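Local coordinates for protein exodeoxyribonuclease 10 (Escherichia coli, PDB 4FZX) that degrades single- and double-stranded DNA from the 3' end toward the 5' end, with higher affinity for single-stranded ends, using magnesium as cofactor, at residues I4-T9 and L137-I142; I16-S21 and S34-P39; M48-I53 and H132-L137. All coordinates share one frame; numbering follows the deposited sequence.

Contact 1 (I4-T9 and L137-I142); sequences IIDTET and LYDCYI. With NA (sodium ion), chain G; NA (sodium ion), chain E; nucleotides of chain A.
I4 rests its CG2 branch on the backbone of C140, 3.6 Å from the C140 O atom; a beta-branched, fully apolar residue suits this buried place between strand and helix. The next carbonyl carbon, that of I5, lies beside the sulfur of C140, a small side chain that lets strand and helix approach closely. D6 CB lies 3.7 Å from that C140 SG. A chi1 of -174° sets D6 CG anti to the backbone N, beside the carbonyl carbon. The carboxylate beyond it binds two sodium ions, OD1 one at 2.4 Å and OD2 the other at 2.9 Å. This Asp-x-Glu strand facing an aspartate-bearing helix is the metal site of the DEDDh exonucleases, within an RNase H-like fold. D139 supplies OD2 to the second of these ions at 2.2 Å, while its OD1 accepts from H134 N and H133 ND1, which hold the carboxylate in place. E8, bent at chi2, brings OE2 to the same ion at 2.2 Å, the E8 and D139 carboxylate planes 85° apart. E8 OE1 accepts from O3' of nucleotide DG17 of chain A, at a doubtfully short distance. T9 N donates to that O3' at 3.2 Å.

Contact 2 (I16-S21 and S34-P39); sequences IVEIAS and SHLVRP
I19 O is gripped twice: H35 N donates to it at 2.8 Å, almost in line with the carbonyl, and the CA of S34 adds a CH...O contact. I19 N returns a nearly straight bond to H35 O at 2.9 Å (N-H...O 167°), making I19 and H35 the hydrogen-bonded pair of this antiparallel hairpin between strands 16-25 and 28-36. E18 with L36 and A20 with S34 flank it as non-hydrogen-bonded pairs. Toward V17 the ladder ends in a different manner, since V37 N donates to V17 O from 59° out of the carbonyl plane. There V17 and E18 both face E8 of the next strand, a classic beta bulge.

Side chains divide by face. I19 and H35 lie alongside each other, pointing the same way, and I19 CG2 also meets V37 CG2 at 4.2 Å, on the face covered by V67 and I64 of helix 64-67. On the other face A20 CB touches S34 CB at 3.7 Å, small residues that admit helix 136-154 close to the sheet. At the corner, V17 CG1 packs on P39 CG at 3.9 Å, and V37 CG1 presses on I16 O at 3.3 Å. P39 suits this spot through its apolar ring, whose CB lies 3.4 Å from I16 O; no backbone bond forms between I16 and P39.

E18, its CG anti to the backbone N (chi1 -157°), runs extended beside H35 O and meets L36 CD2 with CG at 4.1 Å. Its buried carboxylate is matched by R135 NH2 in a salt bridge and by A136 N at the start of helix 136-154, two partners that would probably stabilise its negative charge in a place lined by the apolar L36.

Contact 3 (M48-I53 and H132-L137); sequences MAIHRI and HHHRAL. With nucleotides of chain A.
H51, at the end of helix 45-51, comes within 4.9 Å of H134, CA to CA, where a type II turn from H132 to R135 leads into helix 136-154. R52 leaves the helix with positive phi, its side chain directed toward the turn. The R52 guanidinium lies flat on one face of the H132 ring, centres 3.6 Å apart and planes at 18°; R135 CG covers the opposite face. The H132 ring is held at its edges too: ND1 donates to H133 O at 2.8 Å, H51 O lies near CE1 in the ring plane, and NE2 meets a water that also bonds R52 O and R135 NH1, while R135 NH2 forms a salt bridge with E18. An alanine in place of H132 would probably leave the R52 guanidinium without its stacking surface, free to turn, and the bridging water and H133 O each short of a partner.

Earlier in the helix, I50 sets CG2 over one face of H134, 3.7 Å from the ring centroid, a CH-pi contact suited to its branched chain. I50 CD1 touches the guanine of DG17 of chain A, 3.4 Å from its C5. H134 and D139 fit the His-x4-Asp spacing of DEDDh enzymes, so H134 is probably the family histidine. H51 CB packs against H134 O at 3.3 Å; H51 ND1 accepts from I53 N and NE2 bonds T9 O, holding the ring from both nitrogens, its edge near O3' of that nucleotide. The contact joins the end of helix 45-51 to the turn before helix 136-154, and I53 and R135 both rest on L36 of strand 28-36.

From the N terminus, strand 2-9 comes first, but its partner in contact 1 arrives only after 127 further residues. Within that long loop contact 2 closes early, as the short hairpin of strands 16-25 and 28-36. Contact 3 opens after it, at the end of helix 45-51, and closes at 132-137, just where contact 1 closes; the two share L137. Contacts 2 and 3 therefore follow in series, both inside the span of contact 1, and none cross. Strand 2-9 bonds to strand 16-25 in one sheet, linking contacts 1 and 2, while T9 O and H51 NE2 link contacts 1 and 3. The sheet, helix 45-51 and helix 136-154 thereby converge on the bound DNA end.

Contact 1 (I4-T9 and L137-I142)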
loop_
_atom_site.group_PDB
_atom_site.type_symbol
_atom_site.label_atom_id
_atom_site.label_comp_id
_atom_site.label_asym_id
_atom_site.label_seq_id
_atom_site.Cartn_x
_atom_site.Cartn_y
_atom_site.Cartn_z
ATOM N N ILE C 4 -22.795 -6.204 25.239
ATOM C CA ILE C 4 -21.849 -5.153 25.541
ATOM C C ILE C 4 -21.489 -5.271 27.007
ATOM O O ILE C 4 -22.372 -5.455 27.839
ATOM C CB ILE C 4 -22.446 -3.738 25.261
ATOM C CG1 ILE C 4 -22.605 -3.512 23.756
ATOM C CG2 ILE C 4 -21.569 -2.639 25.895
ATOM C CD1 ILE C 4 -23.528 -4.532 23.073
ATOM N N ILE C 5 -20.188 -5.241 27.297
ATOM C CA ILE C 5 -19.661 -5.408 28.654
ATOM C C ILE C 5 -18.851 -4.173 29.046
ATOM O O ILE C 5 -18.083 -3.644 28.240
ATOM C CB ILE C 5 -18.697 -6.638 28.752
ATOM C CG1 ILE C 5 -19.477 -7.942 28.769
ATOM C CG2 ILE C 5 -17.875 -6.577 30.058
ATOM C CD1 ILE C 5 -19.596 -8.538 30.159
ATOM N N ASP C 6 -18.970 -3.762 30.305
ATOM C CA ASP C 6 -18.035 -2.805 30.881
ATOM C C ASP C 6 -17.680 -3.168 32.314
ATOM O O ASP C 6 -18.504 -3.703 33.056
ATOM C CB ASP C 6 -18.586 -1.375 30.818
ATOM C CG ASP C 6 -17.568 -0.330 31.288
ATOM O OD1 ASP C 6 -16.626 -0.021 30.534
ATOM O OD2 ASP C 6 -17.715 0.194 32.406
ATOM N N THR C 7 -16.472 -2.775 32.705
ATOM C CA THR C 7 -15.878 -3.136 33.980
ATOM C C THR C 7 -15.191 -1.882 34.550
ATOM O O THR C 7 -14.360 -1.287 33.897
ATOM C CB THR C 7 -14.778 -4.217 33.759
ATOM O OG1 THR C 7 -15.387 -5.437 33.315
ATOM C CG2 THR C 7 -14.040 -4.480 35.016
ATOM N N GLU C 8 -15.532 -1.485 35.763
ATOM C CA GLU C 8 -14.706 -0.526 36.480
ATOM C C GLU C 8 -13.832 -1.271 37.484
ATOM O O GLU C 8 -14.248 -2.286 38.034
ATOM C CB GLU C 8 -15.567 0.527 37.189
ATOM C CG GLU C 8 -16.620 1.207 36.301
ATOM C CD GLU C 8 -16.014 1.964 35.116
ATOM O OE1 GLU C 8 -14.955 2.619 35.272
ATOM O OE2 GLU C 8 -16.615 1.918 34.022
ATOM N N THR C 9 -12.623 -0.758 37.708
ATOM C CA THR C 9 -11.534 -1.521 38.310
ATOM C C THR C 9 -10.795 -0.705 39.374
ATOM O O THR C 9 -10.989 0.501 39.509
ATOM C CB THR C 9 -10.505 -1.981 37.247
ATOM O OG1 THR C 9 -10.025 -0.847 36.523
ATOM C CG2 THR C 9 -11.132 -2.994 36.254
ATOM N N LEU C 137 -22.791 0.374 34.090
ATOM C CA LEU C 137 -24.021 0.281 33.297
ATOM C C LEU C 137 -24.218 1.509 32.429
ATOM O O LEU C 137 -24.679 1.415 31.292
ATOM C CB LEU C 137 -25.261 0.054 34.182
ATOM C CG LEU C 137 -26.529 -0.308 33.401
ATOM C CD1 LEU C 137 -26.346 -1.632 32.632
ATOM C CD2 LEU C 137 -27.778 -0.361 34.278
ATOM N N TYR C 138 -23.828 2.666 32.952
ATOM C CA TYR C 138 -23.901 3.902 32.190
ATOM C C TYR C 138 -23.042 3.808 30.931
ATOM O O TYR C 138 -23.528 4.047 29.812
ATOM C CB TYR C 138 -23.466 5.071 33.070
ATOM C CG TYR C 138 -23.711 6.423 32.468
ATOM C CD1 TYR C 138 -22.913 6.897 31.431
ATOM C CD2 TYR C 138 -24.730 7.243 32.949
ATOM C CE1 TYR C 138 -23.125 8.147 30.886
ATOM C CE2 TYR C 138 -24.954 8.502 32.401
ATOM C CZ TYR C 138 -24.141 8.947 31.377
ATOM O OH TYR C 138 -24.370 10.183 30.812
ATOM N N ASP C 139 -21.789 3.380 31.095
ATOM C CA ASP C 139 -20.879 3.277 29.965
ATOM C C ASP C 139 -21.284 2.189 28.966
ATOM O O ASP C 139 -20.953 2.278 27.774
ATOM C CB ASP C 139 -19.453 3.032 30.435
ATOM C CG ASP C 139 -18.808 4.276 31.059
ATOM O OD1 ASP C 139 -19.506 5.294 31.275
ATOM O OD2 ASP C 139 -17.596 4.212 31.373
ATOM N N CYS C 140 -21.975 1.153 29.447
ATOM C CA CYS C 140 -22.531 0.120 28.566
ATOM C C CYS C 140 -23.512 0.711 27.576
ATOM O O CYS C 140 -23.534 0.325 26.422
ATOM C CB CYS C 140 -23.222 -0.993 29.379
ATOM S SG CYS C 140 -22.086 -2.209 30.082
ATOM N N TYR C 141 -24.344 1.634 28.047
ATOM C CA TYR C 141 -25.306 2.321 27.183
ATOM C C TYR C 141 -24.632 3.214 26.153
ATOM O O TYR C 141 -25.085 3.310 25.008
ATOM C CB TYR C 141 -26.308 3.123 28.021
ATOM C CG TYR C 141 -27.453 2.275 28.504
ATOM C CD1 TYR C 141 -28.545 2.026 27.680
ATOM C CD2 TYR C 141 -27.381 1.603 29.721
ATOM C CE1 TYR C 141 -29.584 1.209 28.085
ATOM C CE2 TYR C 141 -28.408 0.759 30.130
ATOM C CZ TYR C 141 -29.516 0.583 29.306
ATOM O OH TYR C 141 -30.547 -0.242 29.695
ATOM N N ILE C 142 -23.524 3.832 26.551
ATOM C CA ILE C 142 -22.733 4.653 25.641
ATOM C C ILE C 142 -22.126 3.773 24.547
ATOM O O ILE C 142 -22.265 4.050 23.363
ATOM C CB ILE C 142 -21.581 5.375 26.390
ATOM C CG1 ILE C 142 -22.133 6.299 27.483
ATOM C CG2 ILE C 142 -20.705 6.136 25.409
ATOM C CD1 ILE C 142 -23.209 7.254 27.016
HETATM NA NA NA G . -16.169 2.599 31.925
HETATM NA NA NA E . -14.310 0.257 29.884
ATOM P P DG A 17 -12.590 2.663 31.237
ATOM O OP1 DG A 17 -13.950 2.132 31.442
ATOM O OP2 DG A 17 -12.438 4.057 30.776
ATOM O "O5'" DG A 17 -11.725 2.461 32.551
ATOM C "C5'" DG A 17 -11.759 1.211 33.210
ATOM C "C4'" DG A 17 -11.148 1.285 34.593
ATOM O "O4'" DG A 17 -9.732 1.444 34.447
ATOM C "C3'" DG A 17 -11.593 2.441 35.481
ATOM O "O3'" DG A 17 -12.752 2.039 36.190
ATOM C "C2'" DG A 17 -10.401 2.600 36.426
ATOM C "C1'" DG A 17 -9.233 2.203 35.530
ATOM N N9 DG A 17 -8.583 3.339 34.918
ATOM C C8 DG A 17 -8.944 3.950 33.742
ATOM N N7 DG A 17 -8.173 4.945 33.432
ATOM C C5 DG A 17 -7.240 4.971 34.464
ATOM C C6 DG A 17 -6.148 5.834 34.656
ATOM O O6 DG A 17 -5.787 6.754 33.907
ATOM N N1 DG A 17 -5.458 5.541 35.835
ATOM C C2 DG A 17 -5.788 4.517 36.713
ATOM N N2 DG A 17 -5.011 4.377 37.812
ATOM N N3 DG A 17 -6.826 3.704 36.540
ATOM C C4 DG A 17 -7.492 4.001 35.397
HETATM O O HOH W 1 -17.919 0.840 28.005
HETATM O O HOH W 2 -13.923 -1.379 31.237
HETATM O O HOH W 3 -14.767 4.394 33.180
HETATM O O HOH W 4 -15.425 2.145 28.641
HETATM O O HOH W 5 -13.895 -1.101 28.028
#

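Contact 2 (I16-S21 and S34-P39)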
loop_
_atom_site.group_PDB
_atom_site.type_symbol
_atom_site.label_atom_id
_atom_site.label_comp_id
_atom_site.label_asym_id
_atom_site.label_seq_id
_atom_site.Cartn_x
_atom_site.Cartn_y
_atom_site.Cartn_z
ATOM N N ILE C 16 -11.703 -5.784 40.324
ATOM C CA ILE C 16 -12.995 -5.415 39.771
ATOM C C ILE C 16 -13.874 -4.851 40.863
ATOM O O ILE C 16 -14.046 -5.490 41.914
ATOM C CB ILE C 16 -13.697 -6.640 39.209
ATOM C CG1 ILE C 16 -12.697 -7.498 38.419
ATOM C CG2 ILE C 16 -14.950 -6.231 38.392
ATOM C CD1 ILE C 16 -12.116 -6.787 37.173
ATOM N N VAL C 17 -14.436 -3.666 40.624
ATOM C CA VAL C 17 -15.358 -3.062 41.585
ATOM C C VAL C 17 -16.767 -2.962 41.039
ATOM O O VAL C 17 -17.728 -2.848 41.804
ATOM C CB VAL C 17 -14.881 -1.671 42.082
ATOM C CG1 VAL C 17 -13.550 -1.807 42.808
ATOM C CG2 VAL C 17 -14.739 -0.690 40.915
ATOM N N GLU C 18 -16.896 -3.027 39.717
ATOM C CA GLU C 18 -18.211 -3.059 39.083
ATOM C C GLU C 18 -18.140 -3.762 37.722
ATOM O O GLU C 18 -17.190 -3.591 36.971
ATOM C CB GLU C 18 -18.755 -1.630 38.899
ATOM C CG GLU C 18 -20.285 -1.548 38.781
ATOM C CD GLU C 18 -20.823 -0.115 38.738
ATOM O OE1 GLU C 18 -20.074 0.814 38.348
ATOM O OE2 GLU C 18 -22.024 0.078 39.044
ATOM N N ILE C 19 -19.199 -4.477 37.375
ATOM C CA ILE C 19 -19.359 -4.971 36.025
ATOM C C ILE C 19 -20.808 -4.785 35.600
ATOM O O ILE C 19 -21.730 -4.773 36.444
ATOM C CB ILE C 19 -19.000 -6.454 35.943
ATOM C CG1 ILE C 19 -18.987 -6.924 34.484
ATOM C CG2 ILE C 19 -19.985 -7.292 36.796
ATOM C CD1 ILE C 19 -18.415 -8.349 34.293
ATOM N N ALA C 20 -21.018 -4.671 34.297
ATOM C CA ALA C 20 -22.356 -4.476 33.754
ATOM C C ALA C 20 -22.395 -4.921 32.298
ATOM O O ALA C 20 -21.343 -5.039 31.651
ATOM C CB ALA C 20 -22.752 -3.018 33.866
ATOM N N SER C 21 -23.606 -5.132 31.775
ATOM C CA SER C 21 -23.789 -5.392 30.348
ATOM C C SER C 21 -25.173 -4.981 29.834
ATOM O O SER C 21 -26.137 -4.891 30.597
ATOM C CB SER C 21 -23.518 -6.872 30.013
ATOM O OG SER C 21 -24.566 -7.711 30.460
ATOM N N SER C 34 -26.163 -5.205 36.057
ATOM C CA SER C 34 -24.967 -4.660 36.698
ATOM C C SER C 34 -24.770 -5.230 38.077
ATOM O O SER C 34 -25.733 -5.551 38.784
ATOM C CB SER C 34 -25.025 -3.130 36.783
ATOM O OG SER C 34 -26.171 -2.701 37.502
ATOM N N HIS C 35 -23.515 -5.348 38.469
ATOM C CA HIS C 35 -23.197 -5.718 39.829
ATOM C C HIS C 35 -22.043 -4.856 40.289
ATOM O O HIS C 35 -21.016 -4.750 39.580
ATOM C CB HIS C 35 -22.756 -7.186 39.911
ATOM C CG HIS C 35 -23.821 -8.157 39.528
ATOM N ND1 HIS C 35 -24.119 -8.455 38.214
ATOM C CD2 HIS C 35 -24.693 -8.866 40.285
ATOM C CE1 HIS C 35 -25.103 -9.337 38.182
ATOM N NE2 HIS C 35 -25.454 -9.619 39.425
ATOM N N LEU C 36 -22.155 -4.344 41.515
ATOM C CA LEU C 36 -20.977 -3.937 42.254
ATOM C C LEU C 36 -20.262 -5.169 42.776
ATOM O O LEU C 36 -20.901 -6.136 43.197
ATOM C CB LEU C 36 -21.358 -3.015 43.412
ATOM C CG LEU C 36 -21.722 -1.598 42.987
ATOM C CD1 LEU C 36 -22.693 -0.959 43.997
ATOM C CD2 LEU C 36 -20.446 -0.772 42.826
ATOM N N VAL C 37 -18.944 -5.081 42.855
ATOM C CA VAL C 37 -18.122 -6.242 43.071
ATOM C C VAL C 37 -17.039 -5.927 44.099
ATOM O O VAL C 37 -16.430 -4.850 44.061
ATOM C CB VAL C 37 -17.432 -6.678 41.765
ATOM C CG1 VAL C 37 -16.402 -7.785 42.043
ATOM C CG2 VAL C 37 -18.460 -7.116 40.745
ATOM N N ARG C 38 -16.801 -6.872 45.006
ATOM C CA ARG C 38 -15.699 -6.763 45.944
ATOM C C ARG C 38 -14.368 -7.108 45.272
ATOM O O ARG C 38 -14.190 -8.200 44.785
ATOM C CB ARG C 38 -15.938 -7.689 47.128
ATOM C CG ARG C 38 -14.990 -7.480 48.294
ATOM C CD ARG C 38 -15.312 -8.487 49.366
ATOM N NE ARG C 38 -14.408 -8.407 50.509
ATOM C CZ ARG C 38 -14.436 -9.255 51.534
ATOM N NH1 ARG C 38 -15.310 -10.260 51.548
ATOM N NH2 ARG C 38 -13.584 -9.110 52.541
ATOM N N PRO C 39 -13.428 -6.162 45.245
ATOM C CA PRO C 39 -12.223 -6.387 44.452
ATOM C C PRO C 39 -11.196 -7.253 45.188
ATOM O O PRO C 39 -11.270 -7.401 46.398
ATOM C CB PRO C 39 -11.676 -4.971 44.260
ATOM C CG PRO C 39 -12.115 -4.255 45.489
ATOM C CD PRO C 39 -13.461 -4.811 45.841
#

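Contact 3 (M48-I53 and H132-L137)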
loop_
_atom_site.group_PDB
_atom_site.type_symbol
_atom_site.label_atom_id
_atom_site.label_comp_id
_atom_site.label_asym_id
_atom_site.label_seq_id
_atom_site.Cartn_x
_atom_site.Cartn_y
_atom_site.Cartn_z
HETATM N N MSE C 48 -10.390 5.553 41.868
HETATM C CA MSE C 48 -11.536 6.044 42.622
HETATM C C MSE C 48 -11.974 7.452 42.180
HETATM O O MSE C 48 -13.148 7.815 42.326
HETATM C CB MSE C 48 -11.285 5.998 44.123
HETATM C CG MSE C 48 -12.570 6.131 44.937
HETATM SE SE MSE C 48 -12.280 6.096 46.862
HETATM C CE MSE C 48 -10.427 6.780 46.943
ATOM N N ALA C 49 -11.050 8.214 41.595
ATOM C CA ALA C 49 -11.359 9.567 41.144
ATOM C C ALA C 49 -12.139 9.535 39.849
ATOM O O ALA C 49 -12.846 10.497 39.504
ATOM C CB ALA C 49 -10.083 10.387 40.970
ATOM N N ILE C 50 -11.965 8.443 39.110
ATOM C CA ILE C 50 -12.672 8.229 37.864
ATOM C C ILE C 50 -14.078 7.639 38.086
ATOM O O ILE C 50 -15.061 8.219 37.638
ATOM C CB ILE C 50 -11.843 7.337 36.894
ATOM C CG1 ILE C 50 -10.544 8.053 36.496
ATOM C CG2 ILE C 50 -12.662 6.987 35.670
ATOM C CD1 ILE C 50 -9.509 7.156 35.810
ATOM N N HIS C 51 -14.172 6.475 38.741
ATOM C CA HIS C 51 -15.466 5.791 38.840
ATOM C C HIS C 51 -16.247 6.137 40.106
ATOM O O HIS C 51 -17.455 5.920 40.168
ATOM C CB HIS C 51 -15.327 4.275 38.677
ATOM C CG HIS C 51 -14.378 3.653 39.646
ATOM N ND1 HIS C 51 -14.386 3.954 40.991
ATOM C CD2 HIS C 51 -13.336 2.807 39.455
ATOM C CE1 HIS C 51 -13.429 3.274 41.594
ATOM N NE2 HIS C 51 -12.802 2.545 40.689
ATOM N N ARG C 52 -15.552 6.708 41.088
ATOM C CA ARG C 52 -16.165 7.207 42.316
ATOM C C ARG C 52 -16.915 6.102 43.037
ATOM O O ARG C 52 -18.016 6.307 43.567
ATOM C CB ARG C 52 -17.079 8.393 42.032
ATOM C CG ARG C 52 -16.325 9.680 41.734
ATOM C CD ARG C 52 -17.280 10.774 41.334
ATOM N NE ARG C 52 -17.549 10.762 39.906
ATOM C CZ ARG C 52 -18.589 11.366 39.338
ATOM N NH1 ARG C 52 -19.500 11.976 40.089
ATOM N NH2 ARG C 52 -18.741 11.322 38.022
ATOM N N ILE C 53 -16.330 4.915 42.997
ATOM C CA ILE C 53 -16.776 3.825 43.815
ATOM C C ILE C 53 -15.805 3.680 44.959
ATOM O O ILE C 53 -14.602 3.506 44.742
ATOM C CB ILE C 53 -16.837 2.505 43.000
ATOM C CG1 ILE C 53 -17.812 2.674 41.823
ATOM C CG2 ILE C 53 -17.239 1.332 43.914
ATOM C CD1 ILE C 53 -17.658 1.660 40.698
ATOM N N HIS C 132 -23.618 7.771 36.497
ATOM C CA HIS C 132 -22.856 8.777 35.787
ATOM C C HIS C 132 -21.800 8.091 34.938
ATOM O O HIS C 132 -21.595 6.887 35.048
ATOM C CB HIS C 132 -22.196 9.776 36.765
ATOM C CG HIS C 132 -21.396 9.124 37.855
ATOM N ND1 HIS C 132 -20.161 8.548 37.634
ATOM C CD2 HIS C 132 -21.667 8.934 39.166
ATOM C CE1 HIS C 132 -19.718 8.013 38.758
ATOM N NE2 HIS C 132 -20.619 8.220 39.700
ATOM N N HIS C 133 -21.198 8.864 34.039
ATOM C CA HIS C 133 -20.065 8.434 33.245
ATOM C C HIS C 133 -19.031 7.729 34.125
ATOM O O HIS C 133 -18.718 8.179 35.236
ATOM C CB HIS C 133 -19.465 9.654 32.520
ATOM C CG HIS C 133 -18.348 9.324 31.574
ATOM N ND1 HIS C 133 -18.221 8.095 30.957
ATOM C CD2 HIS C 133 -17.331 10.089 31.103
ATOM C CE1 HIS C 133 -17.162 8.112 30.165
ATOM N NE2 HIS C 133 -16.624 9.320 30.211
ATOM N N HIS C 134 -18.613 6.547 33.687
ATOM C CA HIS C 134 -17.642 5.738 34.431
ATOM C C HIS C 134 -18.283 4.896 35.532
ATOM O O HIS C 134 -17.584 4.271 36.328
ATOM C CB HIS C 134 -16.530 6.606 35.015
ATOM C CG HIS C 134 -15.839 7.461 34.004
ATOM N ND1 HIS C 134 -15.061 6.936 32.996
ATOM C CD2 HIS C 134 -15.798 8.805 33.853
ATOM C CE1 HIS C 134 -14.566 7.921 32.267
ATOM N NE2 HIS C 134 -14.993 9.066 32.771
ATOM N N ARG C 135 -19.608 4.818 35.534
ATOM C CA ARG C 135 -20.270 3.702 36.188
ATOM C C ARG C 135 -20.635 2.687 35.126
ATOM O O ARG C 135 -21.078 3.052 34.044
ATOM C CB ARG C 135 -21.491 4.156 36.985
ATOM C CG ARG C 135 -21.149 5.058 38.207
ATOM C CD ARG C 135 -20.387 4.295 39.319
ATOM N NE ARG C 135 -21.144 3.136 39.799
ATOM C CZ ARG C 135 -22.101 3.180 40.723
ATOM N NH1 ARG C 135 -22.381 4.318 41.354
ATOM N NH2 ARG C 135 -22.750 2.072 41.050
ATOM N N ALA C 136 -20.381 1.415 35.415
ATOM C CA ALA C 136 -20.350 0.402 34.379
ATOM C C ALA C 136 -21.591 0.389 33.490
ATOM O O ALA C 136 -21.457 0.386 32.270
ATOM C CB ALA C 136 -20.096 -0.977 34.980
ATOM N N LEU C 137 -22.791 0.374 34.090
ATOM C CA LEU C 137 -24.021 0.281 33.297
ATOM C C LEU C 137 -24.218 1.509 32.429
ATOM O O LEU C 137 -24.679 1.415 31.292
ATOM C CB LEU C 137 -25.261 0.054 34.182
ATOM C CG LEU C 137 -26.529 -0.308 33.401
ATOM C CD1 LEU C 137 -26.346 -1.632 32.632
ATOM C CD2 LEU C 137 -27.778 -0.361 34.278
ATOM P P DG A 17 -12.590 2.663 31.237
ATOM O OP1 DG A 17 -13.950 2.132 31.442
ATOM O OP2 DG A 17 -12.438 4.057 30.776
ATOM O "O5'" DG A 17 -11.725 2.461 32.551
ATOM C "C5'" DG A 17 -11.759 1.211 33.210
ATOM C "C4'" DG A 17 -11.148 1.285 34.593
ATOM O "O4'" DG A 17 -9.732 1.444 34.447
ATOM C "C3'" DG A 17 -11.593 2.441 35.481
ATOM O "O3'" DG A 17 -12.752 2.039 36.190
ATOM C "C2'" DG A 17 -10.401 2.600 36.426
ATOM C "C1'" DG A 17 -9.233 2.203 35.530
ATOM N N9 DG A 17 -8.583 3.339 34.918
ATOM C C8 DG A 17 -8.944 3.950 33.742
ATOM N N7 DG A 17 -8.173 4.945 33.432
ATOM C C5 DG A 17 -7.240 4.971 34.464
ATOM C C6 DG A 17 -6.148 5.834 34.656
ATOM O O6 DG A 17 -5.787 6.754 33.907
ATOM N N1 DG A 17 -5.458 5.541 35.835
ATOM C C2 DG A 17 -5.788 4.517 36.713
ATOM N N2 DG A 17 -5.011 4.377 37.812
ATOM N N3 DG A 17 -6.826 3.704 36.540
ATOM C C4 DG A 17 -7.492 4.001 35.397
HETATM O O HOH W 6 -20.542 6.683 42.076
#